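Local atomic coordinates of chitinase (Chromobacterium violaceum, PDB entry 4TXG), a protein that probably hydrolyses the glycosidic bonds of chitin as a family 18 glycoside hydrolase and carries an additional module associated with carbohydrate binding. Residues G497-H506 against E514-H524; P653-F661 against T777-P788. All coordinates share one frame; numbering follows the deposited sequence.

Contact 1: residues G497-H506 against E514-H524; sequences GAVGIDNIWH and EIPGGSNPMWH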
loop_
_atom_site.group_PDB
_atom_site.type_symbol
_atom_site.label_atom_id
_atom_site.label_comp_id
_atom_site.label_asym_id
_atom_site.label_seq_id
_atom_site.Cartn_x
_atom_site.Cartn_y
_atom_site.Cartn_z
ATOM N N GLY A 497 -21.323 -2.421 13.722
ATOM C CA GLY A 497 -20.406 -3.526 13.480
ATOM C C GLY A 497 -20.935 -4.858 13.971
ATOM O O GLY A 497 -21.596 -4.923 15.003
ATOM N N ALA A 498 -20.652 -5.925 13.230
ATOM C CA ALA A 498 -21.100 -7.250 13.644
ATOM C C ALA A 498 -20.318 -7.680 14.881
ATOM O O ALA A 498 -19.184 -7.243 15.094
ATOM C CB ALA A 498 -20.936 -8.255 12.514
ATOM N N VAL A 499 -20.933 -8.521 15.703
ATOM C CA VAL A 499 -20.385 -8.830 17.019
ATOM C C VAL A 499 -20.369 -10.325 17.306
ATOM O O VAL A 499 -20.921 -11.119 16.551
ATOM C CB VAL A 499 -21.193 -8.121 18.149
ATOM C CG1 VAL A 499 -21.085 -6.583 18.041
ATOM C CG2 VAL A 499 -22.656 -8.569 18.135
ATOM N N GLY A 500 -19.714 -10.696 18.403
ATOM C CA GLY A 500 -19.764 -12.063 18.905
ATOM C C GLY A 500 -19.153 -13.074 17.952
ATOM O O GLY A 500 -17.989 -12.952 17.575
ATOM N N ILE A 501 -19.946 -14.065 17.555
ATOM C CA ILE A 501 -19.462 -15.118 16.656
ATOM C C ILE A 501 -19.137 -14.541 15.278
ATOM O O ILE A 501 -18.419 -15.159 14.485
ATOM C CB ILE A 501 -20.497 -16.260 16.523
ATOM C CG1 ILE A 501 -19.857 -17.511 15.903
ATOM C CG2 ILE A 501 -21.723 -15.787 15.741
ATOM C CD1 ILE A 501 -20.749 -18.748 15.940
ATOM N N ASP A 502 -19.645 -13.335 15.008
ATOM C CA ASP A 502 -19.363 -12.632 13.753
ATOM C C ASP A 502 -18.153 -11.695 13.829
ATOM O O ASP A 502 -17.909 -10.921 12.900
ATOM C CB ASP A 502 -20.582 -11.810 13.327
ATOM C CG ASP A 502 -21.794 -12.659 13.053
ATOM O OD1 ASP A 502 -21.626 -13.781 12.518
ATOM O OD2 ASP A 502 -22.918 -12.202 13.371
ATOM N N ASN A 503 -17.386 -11.765 14.915
ATOM C CA ASN A 503 -16.368 -10.753 15.179
ATOM C C ASN A 503 -15.227 -11.311 16.044
ATOM O O ASN A 503 -14.766 -10.658 16.974
ATOM C CB ASN A 503 -17.042 -9.545 15.857
ATOM C CG ASN A 503 -16.139 -8.323 15.963
ATOM O OD1 ASN A 503 -15.363 -8.012 15.061
ATOM N ND2 ASN A 503 -16.249 -7.617 17.085
ATOM N N ILE A 504 -14.769 -12.524 15.737
ATOM C CA ILE A 504 -13.897 -13.227 16.680
ATOM C C ILE A 504 -12.477 -12.670 16.751
ATOM O O ILE A 504 -11.760 -12.937 17.708
ATOM C CB ILE A 504 -13.828 -14.747 16.375
ATOM C CG1 ILE A 504 -12.937 -15.062 15.169
ATOM C CG2 ILE A 504 -15.233 -15.315 16.202
ATOM C CD1 ILE A 504 -12.632 -16.577 15.032
ATOM N N TRP A 505 -12.074 -11.890 15.751
ATOM C CA TRP A 505 -10.762 -11.251 15.786
ATOM C C TRP A 505 -10.881 -9.784 16.200
ATOM O O TRP A 505 -10.109 -8.939 15.756
ATOM C CB TRP A 505 -10.071 -11.373 14.432
ATOM C CG TRP A 505 -9.173 -12.568 14.342
ATOM C CD1 TRP A 505 -9.094 -13.610 15.222
ATOM C CD2 TRP A 505 -8.218 -12.840 13.310
ATOM N NE1 TRP A 505 -8.141 -14.513 14.803
ATOM C CE2 TRP A 505 -7.593 -14.063 13.628
ATOM C CE3 TRP A 505 -7.830 -12.165 12.149
ATOM C CZ2 TRP A 505 -6.592 -14.625 12.826
ATOM C CZ3 TRP A 505 -6.843 -12.727 11.353
ATOM C CH2 TRP A 505 -6.233 -13.937 11.699
ATOM N N HIS A 506 -11.848 -9.497 17.067
ATOM C CA HIS A 506 -12.044 -8.145 17.588
ATOM C C HIS A 506 -10.870 -7.640 18.421
ATOM O O HIS A 506 -10.107 -8.425 18.995
ATOM C CB HIS A 506 -13.303 -8.090 18.449
ATOM C CG HIS A 506 -13.276 -9.041 19.607
ATOM N ND1 HIS A 506 -13.901 -10.270 19.575
ATOM C CD2 HIS A 506 -12.682 -8.952 20.820
ATOM C CE1 HIS A 506 -13.700 -10.894 20.722
ATOM N NE2 HIS A 506 -12.965 -10.116 21.497
ATOM N N GLU A 514 -15.490 -6.006 23.872
ATOM C CA GLU A 514 -15.334 -6.200 22.437
ATOM C C GLU A 514 -15.730 -4.951 21.637
ATOM O O GLU A 514 -16.786 -4.364 21.858
ATOM C CB GLU A 514 -16.166 -7.409 21.999
ATOM C CG GLU A 514 -16.524 -7.435 20.540
ATOM C CD GLU A 514 -17.638 -8.419 20.227
ATOM O OE1 GLU A 514 -18.451 -8.733 21.119
ATOM O OE2 GLU A 514 -17.696 -8.879 19.078
ATOM N N ILE A 515 -14.865 -4.539 20.719
ATOM C CA ILE A 515 -15.204 -3.492 19.755
ATOM C C ILE A 515 -15.821 -4.131 18.511
ATOM O O ILE A 515 -15.157 -4.928 17.853
ATOM C CB ILE A 515 -13.955 -2.684 19.356
ATOM C CG1 ILE A 515 -13.324 -2.040 20.596
ATOM C CG2 ILE A 515 -14.293 -1.651 18.292
ATOM C CD1 ILE A 515 -11.955 -1.441 20.342
ATOM N N PRO A 516 -17.086 -3.790 18.188
ATOM C CA PRO A 516 -17.780 -4.354 17.019
ATOM C C PRO A 516 -17.062 -4.063 15.707
ATOM O O PRO A 516 -16.308 -3.090 15.627
ATOM C CB PRO A 516 -19.145 -3.649 17.036
ATOM C CG PRO A 516 -19.300 -3.137 18.431
ATOM C CD PRO A 516 -17.914 -2.788 18.880
ATOM N N GLY A 517 -17.287 -4.889 14.690
ATOM C CA GLY A 517 -16.679 -4.628 13.394
ATOM C C GLY A 517 -16.690 -5.784 12.409
ATOM O O GLY A 517 -16.216 -5.632 11.283
ATOM N N GLY A 518 -17.224 -6.933 12.817
ATOM C CA GLY A 518 -17.312 -8.071 11.912
ATOM C C GLY A 518 -15.967 -8.582 11.406
ATOM O O GLY A 518 -15.855 -8.977 10.243
ATOM N N SER A 519 -14.952 -8.564 12.274
ATOM C CA SER A 519 -13.592 -8.961 11.895
ATOM C C SER A 519 -13.313 -10.407 12.257
ATOM O O SER A 519 -13.367 -10.774 13.430
ATOM C CB SER A 519 -12.536 -8.074 12.578
ATOM O OG SER A 519 -12.708 -6.710 12.241
ATOM N N ASN A 520 -12.984 -11.210 11.248
ATOM C CA ASN A 520 -12.737 -12.641 11.411
ATOM C C ASN A 520 -11.630 -13.097 10.473
ATOM O O ASN A 520 -11.485 -12.537 9.396
ATOM C CB ASN A 520 -13.990 -13.468 11.091
ATOM C CG ASN A 520 -15.217 -13.013 11.854
ATOM O OD1 ASN A 520 -15.403 -13.374 13.016
ATOM N ND2 ASN A 520 -16.071 -12.237 11.194
ATOM N N PRO A 521 -10.889 -14.149 10.849
ATOM C CA PRO A 521 -10.007 -14.792 9.869
ATOM C C PRO A 521 -10.856 -15.504 8.825
ATOM O O PRO A 521 -11.988 -15.880 9.147
ATOM C CB PRO A 521 -9.209 -15.789 10.713
ATOM C CG PRO A 521 -10.142 -16.145 11.841
ATOM C CD PRO A 521 -10.879 -14.847 12.149
ATOM N N MET A 522 -10.343 -15.701 7.613
ATOM C CA MET A 522 -11.177 -16.325 6.589
ATOM C C MET A 522 -11.525 -17.786 6.916
ATOM O O MET A 522 -12.556 -18.290 6.447
ATOM C CB MET A 522 -10.514 -16.216 5.206
ATOM C CG MET A 522 -10.930 -14.941 4.434
ATOM S SD MET A 522 -12.726 -14.716 4.370
ATOM C CE MET A 522 -13.220 -16.244 3.584
ATOM N N TRP A 523 -10.716 -18.474 7.727
ATOM C CA TRP A 523 -11.135 -19.823 8.125
ATOM C C TRP A 523 -12.428 -19.777 8.931
ATOM O O TRP A 523 -13.281 -20.661 8.801
ATOM C CB TRP A 523 -10.067 -20.584 8.933
ATOM C CG TRP A 523 -9.093 -19.790 9.792
ATOM C CD1 TRP A 523 -7.926 -19.200 9.374
ATOM C CD2 TRP A 523 -9.146 -19.595 11.218
ATOM N NE1 TRP A 523 -7.279 -18.625 10.439
ATOM C CE2 TRP A 523 -8.004 -18.846 11.580
ATOM C CE3 TRP A 523 -10.061 -19.955 12.215
ATOM C CZ2 TRP A 523 -7.750 -18.452 12.899
ATOM C CZ3 TRP A 523 -9.806 -19.571 13.525
ATOM C CH2 TRP A 523 -8.660 -18.822 13.854
ATOM N N HIS A 524 -12.597 -18.748 9.756
ATOM C CA HIS A 524 -13.823 -18.677 10.532
ATOM C C HIS A 524 -15.005 -18.357 9.615
ATOM O O HIS A 524 -16.073 -18.943 9.766
ATOM C CB HIS A 524 -13.719 -17.650 11.666
ATOM C CG HIS A 524 -14.945 -17.609 12.530
ATOM N ND1 HIS A 524 -15.415 -18.715 13.194
ATOM C CD2 HIS A 524 -15.811 -16.602 12.803
ATOM C CE1 HIS A 524 -16.518 -18.393 13.859
ATOM N NE2 HIS A 524 -16.780 -17.121 13.627
HETATM O O HOH W 1 -13.905 -5.724 14.531
#

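Contact 2: residues P653-F661 against T777-P788; sequences PTAAIDVGF and TYAIRDEAPYLP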
loop_
_atom_site.group_PDB
_atom_site.type_symbol
_atom_site.label_atom_id
_atom_site.label_comp_id
_atom_site.label_asym_id
_atom_site.label_seq_id
_atom_site.Cartn_x
_atom_site.Cartn_y
_atom_site.Cartn_z
ATOM N N PRO A 653 12.364 8.073 -27.832
ATOM C CA PRO A 653 13.379 9.073 -28.172
ATOM C C PRO A 653 14.785 8.514 -28.054
ATOM O O PRO A 653 15.061 7.680 -27.187
ATOM C CB PRO A 653 13.148 10.179 -27.139
ATOM C CG PRO A 653 11.725 10.023 -26.740
ATOM C CD PRO A 653 11.476 8.538 -26.754
ATOM N N THR A 654 15.663 8.976 -28.932
ATOM C CA THR A 654 17.045 8.535 -28.934
ATOM C C THR A 654 17.950 9.634 -28.389
ATOM O O THR A 654 19.158 9.442 -28.230
ATOM C CB THR A 654 17.492 8.139 -30.352
ATOM O OG1 THR A 654 17.354 9.262 -31.228
ATOM C CG2 THR A 654 16.624 7.005 -30.867
ATOM N N ALA A 655 17.349 10.787 -28.103
ATOM C CA ALA A 655 18.074 11.912 -27.531
ATOM C C ALA A 655 17.276 12.538 -26.393
ATOM O O ALA A 655 16.058 12.376 -26.305
ATOM C CB ALA A 655 18.380 12.953 -28.599
ATOM N N ALA A 656 17.966 13.263 -25.522
ATOM C CA ALA A 656 17.298 13.884 -24.392
ATOM C C ALA A 656 17.617 15.368 -24.308
ATOM O O ALA A 656 18.527 15.858 -24.971
ATOM C CB ALA A 656 17.693 13.189 -23.094
ATOM N N ILE A 657 16.842 16.082 -23.498
ATOM C CA ILE A 657 17.135 17.487 -23.205
ATOM C C ILE A 657 16.877 17.697 -21.721
ATOM O O ILE A 657 15.996 17.051 -21.151
ATOM C CB ILE A 657 16.280 18.448 -24.077
ATOM C CG1 ILE A 657 16.725 19.907 -23.885
ATOM C CG2 ILE A 657 14.788 18.254 -23.799
ATOM C CD1 ILE A 657 16.056 20.895 -24.838
ATOM N N ASP A 658 17.643 18.571 -21.073
ATOM C CA ASP A 658 17.455 18.772 -19.636
ATOM C C ASP A 658 16.390 19.826 -19.360
ATOM O O ASP A 658 16.698 20.995 -19.126
ATOM C CB ASP A 658 18.762 19.171 -18.957
ATOM C CG ASP A 658 18.747 18.898 -17.469
ATOM O OD1 ASP A 658 17.656 18.616 -16.912
ATOM O OD2 ASP A 658 19.831 18.966 -16.852
ATOM N N VAL A 659 15.138 19.392 -19.422
ATOM C CA VAL A 659 14.002 20.222 -19.059
ATOM C C VAL A 659 13.337 19.539 -17.873
ATOM O O VAL A 659 13.126 18.322 -17.890
ATOM C CB VAL A 659 13.016 20.389 -20.234
ATOM C CG1 VAL A 659 11.754 21.125 -19.793
ATOM C CG2 VAL A 659 13.705 21.141 -21.371
ATOM N N GLY A 660 13.052 20.311 -16.832
ATOM C CA GLY A 660 12.467 19.766 -15.620
ATOM C C GLY A 660 10.993 20.095 -15.503
ATOM O O GLY A 660 10.554 21.166 -15.925
ATOM N N PHE A 661 10.231 19.169 -14.925
ATOM C CA PHE A 661 8.792 19.343 -14.730
ATOM C C PHE A 661 8.402 18.999 -13.302
ATOM O O PHE A 661 8.841 17.977 -12.772
ATOM C CB PHE A 661 7.979 18.436 -15.657
ATOM C CG PHE A 661 8.122 18.738 -17.115
ATOM C CD1 PHE A 661 9.229 18.293 -17.827
ATOM C CD2 PHE A 661 7.123 19.421 -17.790
ATOM C CE1 PHE A 661 9.350 18.553 -19.177
ATOM C CE2 PHE A 661 7.243 19.684 -19.146
ATOM C CZ PHE A 661 8.360 19.251 -19.837
ATOM N N THR A 777 11.745 14.984 -31.360
ATOM C CA THR A 777 11.171 14.698 -30.051
ATOM C C THR A 777 12.239 14.151 -29.101
ATOM O O THR A 777 12.913 13.166 -29.404
ATOM C CB THR A 777 9.996 13.701 -30.161
ATOM O OG1 THR A 777 8.970 14.271 -30.984
ATOM C CG2 THR A 777 9.411 13.402 -28.786
ATOM N N TYR A 778 12.384 14.809 -27.954
ATOM C CA TYR A 778 13.413 14.473 -26.973
ATOM C C TYR A 778 12.793 13.905 -25.711
ATOM O O TYR A 778 11.726 14.337 -25.311
ATOM C CB TYR A 778 14.230 15.718 -26.599
ATOM C CG TYR A 778 14.996 16.321 -27.756
ATOM C CD1 TYR A 778 14.401 17.256 -28.599
ATOM C CD2 TYR A 778 16.309 15.945 -28.011
ATOM C CE1 TYR A 778 15.106 17.807 -29.668
ATOM C CE2 TYR A 778 17.020 16.493 -29.073
ATOM C CZ TYR A 778 16.410 17.422 -29.895
ATOM O OH TYR A 778 17.117 17.963 -30.954
ATOM N N ALA A 779 13.469 12.952 -25.081
ATOM C CA ALA A 779 13.132 12.593 -23.709
ATOM C C ALA A 779 13.753 13.652 -22.805
ATOM O O ALA A 779 14.464 14.535 -23.287
ATOM C CB ALA A 779 13.646 11.208 -23.362
ATOM N N ILE A 780 13.466 13.605 -21.510
ATOM C CA ILE A 780 14.138 14.533 -20.606
ATOM C C ILE A 780 15.202 13.797 -19.806
ATOM O O ILE A 780 15.084 12.606 -19.530
ATOM C CB ILE A 780 13.153 15.269 -19.661
ATOM C CG1 ILE A 780 12.484 14.320 -18.667
ATOM C CG2 ILE A 780 12.088 16.011 -20.474
ATOM C CD1 ILE A 780 11.696 15.058 -17.588
ATOM N N ARG A 781 16.265 14.514 -19.459
ATOM C CA ARG A 781 17.397 13.905 -18.774
ATOM C C ARG A 781 17.022 13.371 -17.390
ATOM O O ARG A 781 17.645 12.428 -16.905
ATOM C CB ARG A 781 18.547 14.907 -18.637
ATOM C CG ARG A 781 19.155 15.386 -19.943
ATOM C CD ARG A 781 20.633 15.712 -19.732
ATOM N NE ARG A 781 21.402 14.499 -19.478
ATOM C CZ ARG A 781 22.589 14.470 -18.880
ATOM N NH1 ARG A 781 23.155 15.598 -18.459
ATOM N NH2 ARG A 781 23.209 13.310 -18.698
ATOM N N ASP A 782 16.008 13.959 -16.758
ATOM C CA ASP A 782 15.568 13.480 -15.439
ATOM C C ASP A 782 15.073 12.037 -15.499
ATOM O O ASP A 782 15.119 11.318 -14.494
ATOM C CB ASP A 782 14.465 14.373 -14.865
ATOM C CG ASP A 782 14.998 15.684 -14.324
ATOM O OD1 ASP A 782 16.218 15.767 -14.069
ATOM O OD2 ASP A 782 14.199 16.632 -14.158
ATOM N N GLU A 783 14.601 11.617 -16.672
ATOM C CA GLU A 783 14.091 10.259 -16.849
ATOM C C GLU A 783 14.998 9.396 -17.704
ATOM O O GLU A 783 14.936 8.168 -17.645
ATOM C CB GLU A 783 12.699 10.284 -17.483
ATOM C CG GLU A 783 11.659 10.957 -16.613
ATOM C CD GLU A 783 10.265 10.862 -17.197
ATOM O OE1 GLU A 783 10.094 11.220 -18.384
ATOM O OE2 GLU A 783 9.351 10.424 -16.463
ATOM N N ALA A 784 15.827 10.041 -18.516
ATOM C CA ALA A 784 16.671 9.329 -19.467
ATOM C C ALA A 784 18.099 9.873 -19.417
ATOM O O ALA A 784 18.573 10.488 -20.375
ATOM C CB ALA A 784 16.087 9.451 -20.884
ATOM N N PRO A 785 18.797 9.628 -18.297
ATOM C CA PRO A 785 20.094 10.262 -18.028
ATOM C C PRO A 785 21.248 9.761 -18.899
ATOM O O PRO A 785 22.291 10.416 -18.934
ATOM C CB PRO A 785 20.341 9.912 -16.560
ATOM C CG PRO A 785 19.636 8.616 -16.370
ATOM C CD PRO A 785 18.392 8.726 -17.200
ATOM N N TYR A 786 21.073 8.643 -19.598
ATOM C CA TYR A 786 22.159 8.102 -20.408
ATOM C C TYR A 786 22.029 8.379 -21.908
ATOM O O TYR A 786 22.935 8.052 -22.676
ATOM C CB TYR A 786 22.282 6.597 -20.191
ATOM C CG TYR A 786 22.502 6.184 -18.758
ATOM C CD1 TYR A 786 23.721 6.402 -18.130
ATOM C CD2 TYR A 786 21.494 5.546 -18.039
ATOM C CE1 TYR A 786 23.926 6.006 -16.815
ATOM C CE2 TYR A 786 21.691 5.144 -16.728
ATOM C CZ TYR A 786 22.909 5.379 -16.120
ATOM O OH TYR A 786 23.112 4.984 -14.813
ATOM N N LEU A 787 20.919 8.970 -22.337
ATOM C CA LEU A 787 20.806 9.363 -23.741
ATOM C C LEU A 787 21.726 10.540 -24.027
ATOM O O LEU A 787 21.935 11.386 -23.155
ATOM C CB LEU A 787 19.362 9.736 -24.098
ATOM C CG LEU A 787 18.314 8.618 -24.111
ATOM C CD1 LEU A 787 16.957 9.203 -24.485
ATOM C CD2 LEU A 787 18.716 7.499 -25.079
ATOM N N PRO A 788 22.282 10.602 -25.248
ATOM C CA PRO A 788 23.000 11.814 -25.657
ATOM C C PRO A 788 22.039 12.998 -25.587
ATOM O O PRO A 788 20.850 12.812 -25.862
ATOM C CB PRO A 788 23.428 11.510 -27.098
ATOM C CG PRO A 788 22.476 10.451 -27.563
ATOM C CD PRO A 788 22.177 9.623 -26.344
HETATM O O HOH W 2 14.992 11.619 -30.074
HETATM O O HOH W 3 15.481 16.804 -17.359
HETATM O O HOH W 4 22.269 18.464 -18.417
HETATM O O HOH W 5 11.507 16.733 -14.238
#

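Contact 1: residues G497-H506 against E514-H524
Pro521 lies flat over the indole of Trp505: its CD sits 3.5 Å from the centroid of the five-membered ring of Trp505, only 8° off the ring normal, a CH-pi contact. Its CB reaches across the six-membered ring and its CG lies over Trp523, so the proline packs on a face of each indole; the two rings, nearly perpendicular, still meet at their CZ2 atoms. The indole nitrogens turn to other partners, that of Trp505 to Tyr540 and that of Trp523 to the carbonyl of Ala606. Beside them the CD1 of Ile504 rests over the face of the His524 imidazole, while NE2 of His524 gives a 2.7 Å bond to Ile501 O, lying in both the ring plane and the carbonyl plane; ND1 is hydrogen-bonded to the Tyr536 hydroxyl, so both nitrogens are held and the ring's rotation is fixed.

Both ends of the Asn503 amide are used. With CG anti to the backbone N (chi1 -170°), OD1 accepts from Ser519 N at 2.9 Å on an in-plane lone pair, and ND2 donates to Ile515 O and, at 2.8 Å, to Glu514 OE2. That carboxylate oxygen takes ND2 on its anti lone pair and Gly500 N on its syn one. Asn520 complements this arrangement, its OD1 accepting from Ile504 N at 2.9 Å and its ND2 approaching Asp502 O from above the carbonyl plane. Glu514 CG also covers one face of the His506 ring. The result is a side-chain-braced loop pair, following strand 466-468 of a TIM-barrel family 18 enzyme and leading into helix 522-530 through its N-cap, Pro521.

Contact 2: residues P653-F661 against T777-P788
Ile657 N donates to Ala779 O at 2.8 Å, the shortest hydrogen bond between the two segments and part of a parallel beta pairing at the edge of a mixed sheet, where strand 656-657 lies along strand 776-780. Further evidence for the register is the bond from Ala779 N to Ala655 O at 2.9 Å. Ala656 N turns outward to Pro788 O instead, clasping the edge strand from its other side. Ile657 O receives Arg781 N from 50° above its carbonyl plane, where the pairing ends at the inverse gamma turn centred on Asp658. Water 3 donates to Asp658 OD1, which also has a salt bridge from Arg684; the same water donates to Val659 O and accepts from Asp782 N, so it ties the end of one strand to the turn after the other.

Ala656 CB packs against Leu787 CB, whereas on the other face Ile657 CG2 meets Tyr778 CB at 3.8 Å. Ile780 CG2, anti to its own carbonyl carbon, reaches the edge of the Phe661 ring. A bend at chi3 (69°) turns the Arg781 guanidinium back so that its NH2 hydrogen-bonds Pro785 O at 3.0 Å; water 4 joins NH1 to Asp658 OD2.

Contact 1 closes before contact 2 opens along the chain, and they occupy opposite sides of its centre, with their own centres about 54 Å apart and nearest atoms about 39 Å apart. They share no strand, helix or sheet. Contact 1 belongs to the family 18 hydrolase range, in the loop after strand 466-468 and the start of helix 522-530. Contact 2 falls in the Chitinase C range, where strand 656-657 forms an outer edge of a six-stranded mixed sheet and strand 659-664 continues into a separate four-stranded antiparallel sheet. The two lie in separate parts of the chain without touching, consistent with each being a local feature of its own part of a multi-part chitinase.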